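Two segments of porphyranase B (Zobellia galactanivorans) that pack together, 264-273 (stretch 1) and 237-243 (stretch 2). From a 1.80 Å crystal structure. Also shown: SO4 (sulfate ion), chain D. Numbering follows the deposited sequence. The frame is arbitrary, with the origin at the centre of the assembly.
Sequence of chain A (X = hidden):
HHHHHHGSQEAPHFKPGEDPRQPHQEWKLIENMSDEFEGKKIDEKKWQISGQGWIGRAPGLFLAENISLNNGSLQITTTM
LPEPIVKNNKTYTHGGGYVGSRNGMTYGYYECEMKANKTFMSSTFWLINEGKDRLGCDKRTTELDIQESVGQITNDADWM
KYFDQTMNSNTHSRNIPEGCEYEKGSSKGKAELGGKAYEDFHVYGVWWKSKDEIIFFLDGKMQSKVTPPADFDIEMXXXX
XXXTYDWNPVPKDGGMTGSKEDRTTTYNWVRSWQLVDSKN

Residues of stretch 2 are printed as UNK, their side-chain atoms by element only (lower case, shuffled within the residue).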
# COMPACT_ATOMS: atom_id res chain seq x y z
N THR A 264 14.50 -0.24 5.88
CA THR A 264 13.96 0.59 4.82
C THR A 264 13.07 -0.23 3.88
O THR A 264 13.49 -1.28 3.45
CB THR A 264 15.07 1.26 4.00
OG1 THR A 264 15.74 2.17 4.91
CG2 THR A 264 14.51 2.05 2.72
N THR A 265 11.87 0.28 3.61
CA THR A 265 11.00 -0.30 2.56
C THR A 265 11.33 0.53 1.33
O THR A 265 11.29 1.74 1.41
CB THR A 265 9.50 -0.10 2.98
OG1 THR A 265 9.28 -0.86 4.18
CG2 THR A 265 8.63 -0.64 1.79
N THR A 266 11.71 -0.10 0.23
CA THR A 266 12.15 0.66 -0.95
C THR A 266 11.18 0.42 -2.12
O THR A 266 10.89 -0.74 -2.41
CB THR A 266 13.55 0.16 -1.36
OG1 THR A 266 14.48 0.28 -0.23
CG2 THR A 266 14.07 0.94 -2.62
N TYR A 267 10.69 1.49 -2.73
CA TYR A 267 9.83 1.41 -3.92
C TYR A 267 10.65 1.97 -5.05
O TYR A 267 10.99 3.17 -5.00
CB TYR A 267 8.58 2.25 -3.74
CG TYR A 267 7.77 1.90 -2.49
CD1 TYR A 267 6.59 1.12 -2.59
CD2 TYR A 267 8.16 2.35 -1.21
CE1 TYR A 267 5.82 0.82 -1.42
CE2 TYR A 267 7.42 2.03 -0.06
CZ TYR A 267 6.27 1.27 -0.17
OH TYR A 267 5.52 0.96 0.94
N ASN A 268 11.03 1.14 -6.03
CA ASN A 268 11.73 1.67 -7.23
C ASN A 268 10.86 2.57 -8.09
O ASN A 268 11.34 3.53 -8.71
CB ASN A 268 12.40 0.56 -8.06
CG ASN A 268 13.54 -0.09 -7.35
OD1 ASN A 268 14.17 0.52 -6.46
ND2 ASN A 268 13.86 -1.33 -7.75
N TRP A 269 9.54 2.34 -8.09
CA TRP A 269 8.68 3.17 -8.86
C TRP A 269 7.25 2.84 -8.49
O TRP A 269 7.01 1.74 -7.92
CB TRP A 269 8.93 2.96 -10.37
CG TRP A 269 9.11 1.55 -10.85
CD1 TRP A 269 10.30 0.94 -11.22
CD2 TRP A 269 8.06 0.57 -11.18
NE1 TRP A 269 10.05 -0.32 -11.72
CE2 TRP A 269 8.70 -0.58 -11.66
CE3 TRP A 269 6.64 0.56 -11.03
CZ2 TRP A 269 7.98 -1.78 -12.03
CZ3 TRP A 269 5.93 -0.63 -11.40
CH2 TRP A 269 6.60 -1.75 -11.90
N VAL A 270 6.35 3.77 -8.80
CA VAL A 270 4.88 3.54 -8.76
C VAL A 270 4.34 4.02 -10.08
O VAL A 270 4.64 5.15 -10.51
CB VAL A 270 4.21 4.34 -7.64
CG1 VAL A 270 2.66 4.23 -7.75
CG2 VAL A 270 4.61 3.79 -6.30
N ARG A 271 3.56 3.17 -10.76
CA ARG A 271 3.04 3.57 -12.09
C ARG A 271 1.59 3.24 -12.09
O ARG A 271 1.21 2.10 -11.77
CB ARG A 271 3.81 2.73 -13.19
CG ARG A 271 5.32 3.05 -13.17
CD ARG A 271 6.10 2.18 -14.16
NE ARG A 271 7.54 2.49 -14.14
CZ ARG A 271 8.46 1.65 -14.60
NH1 ARG A 271 8.08 0.42 -15.00
NH2 ARG A 271 9.76 1.95 -14.52
N SER A 272 0.80 4.22 -12.50
CA SER A 272 -0.65 4.12 -12.52
C SER A 272 -1.11 4.37 -13.97
O SER A 272 -0.51 5.21 -14.67
CB SER A 272 -1.16 5.20 -11.61
OG SER A 272 -0.72 4.99 -10.27
N TRP A 273 -2.10 3.63 -14.42
CA TRP A 273 -2.45 3.58 -15.86
C TRP A 273 -3.94 3.49 -16.01
O TRP A 273 -4.63 2.88 -15.18
CB TRP A 273 -1.84 2.33 -16.54
CG TRP A 273 -0.37 2.01 -16.28
CD1 TRP A 273 0.20 1.36 -15.16
CD2 TRP A 273 0.71 2.25 -17.17
NE1 TRP A 273 1.55 1.24 -15.32
CE2 TRP A 273 1.90 1.76 -16.55
CE3 TRP A 273 0.80 2.87 -18.46
CZ2 TRP A 273 3.16 1.84 -17.16
CZ3 TRP A 273 2.05 2.96 -19.06
CH2 TRP A 273 3.22 2.44 -18.42
N UNK A 237 -7.16 6.93 -3.83
CA UNK A 237 -5.84 7.59 -3.74
C UNK A 237 -4.86 6.57 -3.32
O UNK A 237 -5.24 5.70 -2.47
o UNK A 237 -9.82 12.63 -4.20
c UNK A 237 -8.30 9.57 -2.77
c UNK A 237 -6.54 10.98 -3.75
c UNK A 237 -9.28 10.52 -3.15
c UNK A 237 -8.86 11.70 -3.83
c UNK A 237 -5.87 8.72 -2.68
c UNK A 237 -7.52 11.96 -4.10
c UNK A 237 -6.92 9.79 -3.03
N UNK A 238 -3.62 6.68 -3.83
CA UNK A 238 -2.55 5.74 -3.52
C UNK A 238 -1.98 5.95 -2.12
O UNK A 238 -2.02 7.09 -1.54
c UNK A 238 -1.78 3.72 -5.93
c UNK A 238 -1.41 5.83 -4.52
c UNK A 238 -1.75 5.25 -5.91
c UNK A 238 -0.73 5.76 -6.95
N UNK A 239 -1.49 4.85 -1.57
CA UNK A 239 -0.85 4.87 -0.26
C UNK A 239 0.39 3.97 -0.32
O UNK A 239 0.30 2.80 -0.75
c UNK A 239 -3.07 5.02 1.02
c UNK A 239 -1.75 4.25 0.80
c UNK A 239 -4.45 8.05 1.41
c UNK A 239 -2.79 6.28 1.94
n UNK A 239 -3.84 8.39 0.32
n UNK A 239 -4.03 7.03 2.16
n UNK A 239 -5.55 8.70 1.81
N UNK A 240 1.52 4.47 0.22
CA UNK A 240 2.69 3.62 0.49
C UNK A 240 3.03 3.93 1.97
O UNK A 240 3.42 5.08 2.32
c UNK A 240 3.87 4.00 -0.45
c UNK A 240 3.65 3.57 -1.95
c UNK A 240 4.01 6.24 -3.08
s UNK A 240 2.75 4.99 -2.79
N UNK A 241 2.88 2.94 2.84
CA UNK A 241 2.83 3.23 4.29
C UNK A 241 3.63 2.17 5.00
O UNK A 241 3.56 0.96 4.67
c UNK A 241 0.62 4.53 4.20
c UNK A 241 1.29 3.29 6.39
c UNK A 241 1.36 3.28 4.81
N UNK A 242 4.32 2.61 6.04
CA UNK A 242 5.12 1.70 6.87
C UNK A 242 4.64 2.02 8.29
O UNK A 242 4.79 3.16 8.76
c UNK A 242 7.47 1.30 7.85
c UNK A 242 7.15 1.61 5.31
c UNK A 242 6.65 2.04 6.72
N UNK A 243 4.00 1.05 8.95
CA UNK A 243 3.22 1.36 10.18
C UNK A 243 3.48 0.26 11.22
O UNK A 243 4.10 -0.77 10.89
c UNK A 243 0.18 -0.17 8.56
c UNK A 243 1.73 1.32 9.84
c UNK A 243 1.18 -0.08 9.70
o UNK A 243 0.60 -0.31 7.39
o UNK A 243 -1.04 -0.11 8.87
S SO4 D . 11.68 -0.99 -15.04
O1 SO4 D . 12.47 -1.62 -16.10
O2 SO4 D . 12.03 0.43 -14.95
O3 SO4 D . 10.27 -1.15 -15.38
O4 SO4 D . 11.98 -1.68 -13.77

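Position 237 carries eight side-chain atoms: one carbon, then a ring of six carbons bearing a single oxygen. A phenol on a methylene is tyrosine, Tyr237. It opens the strand but stays out of reach of stretch 1, so the contact cannot tell anything about it; the atoms alone do.

Position 238 has four carbons, forked at the second, and its CA-to-CB bond points toward stretch 1. One of the two terminal carbons lies 3.8 Å from Val270 CG1 and 3.4 Å from Ser272 OG. The fork one carbon beyond CB makes this leucine, Leu238, and the atom touching both neighbours is CD1. Its chi1 is m and its chi2 t.

Position 239 shows three carbons, a nitrogen, then a carbon carrying two more nitrogens. That is a guanidinium on a three-carbon stem: arginine, Arg239. It is out of reach of stretch 1, and it is buried all the same. Part of the cost of burying the group is met at home, where Arg239 NH1 donates a hydrogen bond to Leu238 O at 2.9 Å; NE and NH2 are satisfied elsewhere in the structure.

Position 240 has two carbons, a sulfur and one more carbon in an unbranched chain. It points toward stretch 1, with its second carbon 3.5 Å from Tyr267 CE1 and its last carbon 4.1 Å from Val270 CG2. A thioether in such a chain is methionine, Met240. Its CG sits over one face of the Tyr267 ring, 4.0 Å from the ring centroid and 27° off the normal, a CH-pi contact. With chi angles m, p and p the chain folds rather than extends; its outer end, SD and CE alike, lies against Val270 CG2, while the CB and CG end lies against the Tyr267 ring.

Position 241 holds three carbons, one carrying the other two, and points away from stretch 1. Branching at CB with carbon alone gives valine, Val241. What approaches stretch 1 is its backbone: Val241 N is 3.8 Å from Tyr267 OH.

Position 242 has the same three-carbon fork but points toward stretch 1, one of its methyls 3.5 Å from Thr265 OG1. It too is valine, Val242, and that methyl is CG2.

Position 243 has three carbons, the third carrying two oxygens: a carboxylate at the end of a two-methylene stem, hence glutamate, Glu243. It lies past the strand and out of reach of stretch 1, its oxygens bonded elsewhere in the structure.

The rule is alternation. Leu238, Met240 and Val242 point toward Thr265, Tyr267, Val270 and Ser272, on strands that run nearly antiparallel to theirs, at 163°. The chain corner at Asn268 shifts the facing positions from odd to even. No hydrogen bond crosses; side-chain packing holds the layers, and the hydroxyls of Thr265, Tyr267 and Ser272 find partners elsewhere. Trp269 and Arg271, outside this contact, instead bind the sulfate: Trp269 NE1 to O4 at 3.1 Å, Arg271 NH1 to O3 at 2.7 Å.

Stretch 2 237-243: YLRMVVE
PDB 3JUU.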